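Local atomic coordinates of EIAV protease (Equine infectious anemia virus, PDB entry 1FMB), a protein that probably cleaves the viral polyproteins as a homodimeric retroviral aspartyl protease, held here in complex with the inhibitor HBY-793. Residues Leu33-Ala36 with His37-Leu41. The protein carries 1 engineered substitution. Sequence-based numbering, arbitrary orientation.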
ATOM      1  N   LEU A  33     -11.400   3.478  -6.771  1.00 11.38           N
ATOM      2  CA  LEU A  33     -12.040   4.788  -6.486  1.00  9.20           C
ATOM      3  C   LEU A  33     -13.041   4.482  -5.358  1.00 13.57           C
ATOM      4  O   LEU A  33     -13.792   3.472  -5.375  1.00 11.09           O
ATOM      5  CB  LEU A  33     -12.732   4.990  -7.814  1.00 16.70           C
ATOM      6  CG  LEU A  33     -13.401   6.253  -8.284  1.00 26.40           C
ATOM      7  CD1 LEU A  33     -12.381   7.398  -8.185  1.00 23.70           C
ATOM      8  CD2 LEU A  33     -13.899   5.995  -9.704  1.00 19.54           C
ATOM      9  N   THR A  34     -13.072   5.438  -4.425  1.00 10.08           N
ATOM     10  CA  THR A  34     -14.079   5.296  -3.347  1.00 11.06           C
ATOM     11  C   THR A  34     -15.438   5.591  -3.982  1.00 13.03           C
ATOM     12  O   THR A  34     -15.611   6.289  -4.988  1.00  9.79           O
ATOM     13  CB  THR A  34     -13.857   6.228  -2.161  1.00 10.53           C
ATOM     14  OG1 THR A  34     -14.091   7.628  -2.528  1.00 15.54           O
ATOM     15  CG2 THR A  34     -12.475   6.245  -1.557  1.00 11.01           C
ATOM     16  N   THR A  35     -16.519   5.011  -3.469  1.00  9.22           N
ATOM     17  CA  THR A  35     -17.851   5.287  -4.011  1.00 10.22           C
ATOM     18  C   THR A  35     -18.245   6.784  -3.927  1.00 10.41           C
ATOM     19  O   THR A  35     -18.957   7.217  -4.861  1.00 13.92           O
ATOM     20  CB  THR A  35     -18.839   4.509  -3.121  1.00 14.71           C
ATOM     21  OG1 THR A  35     -18.462   3.120  -3.141  1.00 14.35           O
ATOM     22  CG2 THR A  35     -20.261   4.725  -3.627  1.00 20.38           C
ATOM     23  N   ALA A  36     -17.835   7.503  -2.900  1.00 13.02           N
ATOM     24  CA  ALA A  36     -18.121   8.917  -2.667  1.00 15.74           C
ATOM     25  C   ALA A  36     -17.447   9.673  -3.820  1.00 17.41           C
ATOM     26  O   ALA A  36     -18.104  10.547  -4.378  1.00 13.41           O
ATOM     27  CB  ALA A  36     -17.577   9.497  -1.377  1.00 16.73           C
ATOM     28  N   HIS A  37     -16.222   9.296  -4.231  1.00 14.98           N
ATOM     29  CA  HIS A  37     -15.577   9.952  -5.364  1.00 13.60           C
ATOM     30  C   HIS A  37     -16.279   9.642  -6.686  1.00 14.81           C
ATOM     31  O   HIS A  37     -16.439  10.559  -7.500  1.00 15.30           O
ATOM     32  CB  HIS A  37     -14.089   9.589  -5.453  1.00  6.51           C
ATOM     33  CG  HIS A  37     -13.284  10.372  -4.473  1.00 11.01           C
ATOM     34  ND1 HIS A  37     -11.937  10.145  -4.246  1.00 16.61           N
ATOM     35  CD2 HIS A  37     -13.647  11.304  -3.553  1.00 11.64           C
ATOM     36  CE1 HIS A  37     -11.480  10.993  -3.353  1.00 25.04           C
ATOM     37  NE2 HIS A  37     -12.498  11.720  -2.895  1.00 17.59           N
ATOM     38  N   TYR A  38     -16.738   8.411  -6.923  1.00 11.83           N
ATOM     39  CA  TYR A  38     -17.427   7.972  -8.131  1.00 12.13           C
ATOM     40  C   TYR A  38     -18.695   8.815  -8.281  1.00 11.77           C
ATOM     41  O   TYR A  38     -19.022   9.356  -9.353  1.00 12.56           O
ATOM     42  CB  TYR A  38     -17.647   6.457  -8.055  1.00 13.07           C
ATOM     43  CG  TYR A  38     -18.596   5.997  -9.135  1.00 12.66           C
ATOM     44  CD1 TYR A  38     -18.104   5.688 -10.391  1.00 15.48           C
ATOM     45  CD2 TYR A  38     -19.959   5.846  -8.847  1.00 16.66           C
ATOM     46  CE1 TYR A  38     -18.990   5.326 -11.395  1.00 17.00           C
ATOM     47  CE2 TYR A  38     -20.829   5.467  -9.852  1.00 16.90           C
ATOM     48  CZ  TYR A  38     -20.336   5.189 -11.100  1.00 19.76           C
ATOM     49  OH  TYR A  38     -21.146   4.809 -12.147  1.00 26.38           O
ATOM     50  N   ASN A  39     -19.385   9.058  -7.177  1.00 13.76           N
ATOM     51  CA  ASN A  39     -20.611   9.863  -7.171  1.00 17.76           C
ATOM     52  C   ASN A  39     -20.396  11.337  -7.436  1.00 20.92           C
ATOM     53  O   ASN A  39     -21.325  12.065  -7.772  1.00 23.47           O
ATOM     54  CB  ASN A  39     -21.329   9.755  -5.827  1.00 15.84           C
ATOM     55  CG  ASN A  39     -21.898   8.355  -5.648  1.00 20.31           C
ATOM     56  OD1 ASN A  39     -22.131   7.946  -4.508  1.00 29.70           O
ATOM     57  ND2 ASN A  39     -22.159   7.584  -6.676  1.00 19.44           N
ATOM     58  N   ARG A  40     -19.181  11.827  -7.280  1.00 17.09           N
ATOM     59  CA  ARG A  40     -18.830  13.217  -7.505  1.00 18.21           C
ATOM     60  C   ARG A  40     -18.193  13.442  -8.873  1.00 17.36           C
ATOM     61  O   ARG A  40     -17.944  14.602  -9.200  1.00 17.35           O
ATOM     62  CB  ARG A  40     -17.728  13.610  -6.498  1.00 25.76           C
ATOM     63  CG  ARG A  40     -18.128  14.292  -5.209  1.00 36.87           C
ATOM     64  CD  ARG A  40     -16.971  14.272  -4.208  1.00 38.84           C
ATOM     65  NE  ARG A  40     -15.788  15.025  -4.602  1.00 36.12           N
ATOM     66  CZ  ARG A  40     -14.739  15.248  -3.817  1.00 42.43           C
ATOM     67  NH1 ARG A  40     -14.682  14.828  -2.550  1.00 44.54           N
ATOM     68  NH2 ARG A  40     -13.695  15.942  -4.241  1.00 42.89           N
ATOM     69  N   LEU A  41     -17.893  12.398  -9.663  1.00 15.18           N
ATOM     70  CA  LEU A  41     -17.271  12.604 -10.956  1.00 15.89           C
ATOM     71  C   LEU A  41     -18.184  13.430 -11.854  1.00 16.49           C
ATOM     72  O   LEU A  41     -19.403  13.241 -11.870  1.00 16.60           O
ATOM     73  CB  LEU A  41     -16.966  11.247 -11.608  1.00 15.23           C
ATOM     74  CG  LEU A  41     -15.963  10.338 -10.886  1.00 15.95           C
ATOM     75  CD1 LEU A  41     -15.780   9.092 -11.732  1.00 14.92           C
ATOM     76  CD2 LEU A  41     -14.562  10.928 -10.628  1.00 13.04           C
TER
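With a chi1 of 68°, T34 sets OG1 between its own backbone N and carbonyl carbon, which points OG1 at the N-H of H37 in the first turn of helix 35-40; H37, its CG beside the backbone N at chi1 -79°, swings its imidazole back toward that hydroxyl. T34 is the N-cap: OG1 accepts from H37 N over 3.2 Å, the N-H...O angle being 155°. The same oxygen lies over one face of the H37 ring, displaced toward the rim, with CG 3.5 Å from OG1. The bond from ND1 to T88 OG1 helps to hold the imidazole in this rotation, and that hydroxyl also bonds T34 N; cap residue and ring are thus tied to one anchor. T34 O continues the turn by accepting from Y38 N at 3.1 Å, and T35 O takes N39 N at 3.0 Å. The last bond of this series, R40 N to A36 O, is weak. L33, just before the cap, divides its methyls: CD1 reaches H37 CB at 3.9 Å, while CD2 touches Y38 CB and meets L41 CD1 tip to tip at 4.2 Å. CD2 also sits at the edge of the Y38 ring, whose other neighbours include F63, edge-to-face. L20 of strand 18-24 packs on L33, H37, R40 and L41, whereas A36 and N39 are exposed. T35 and N39 lie side by side, pointing the same way, with CG2 of T35 3.8 Å from OD1 of N39, and T35 OG1 bonds D84. Together these contacts form an N-capped strand-to-helix junction, joining strand 32-34 to a short helix packed against the β-sheet in the retroviral aspartyl protease fold, a short way along the chain from the inhibitor-lining segment G27-T30.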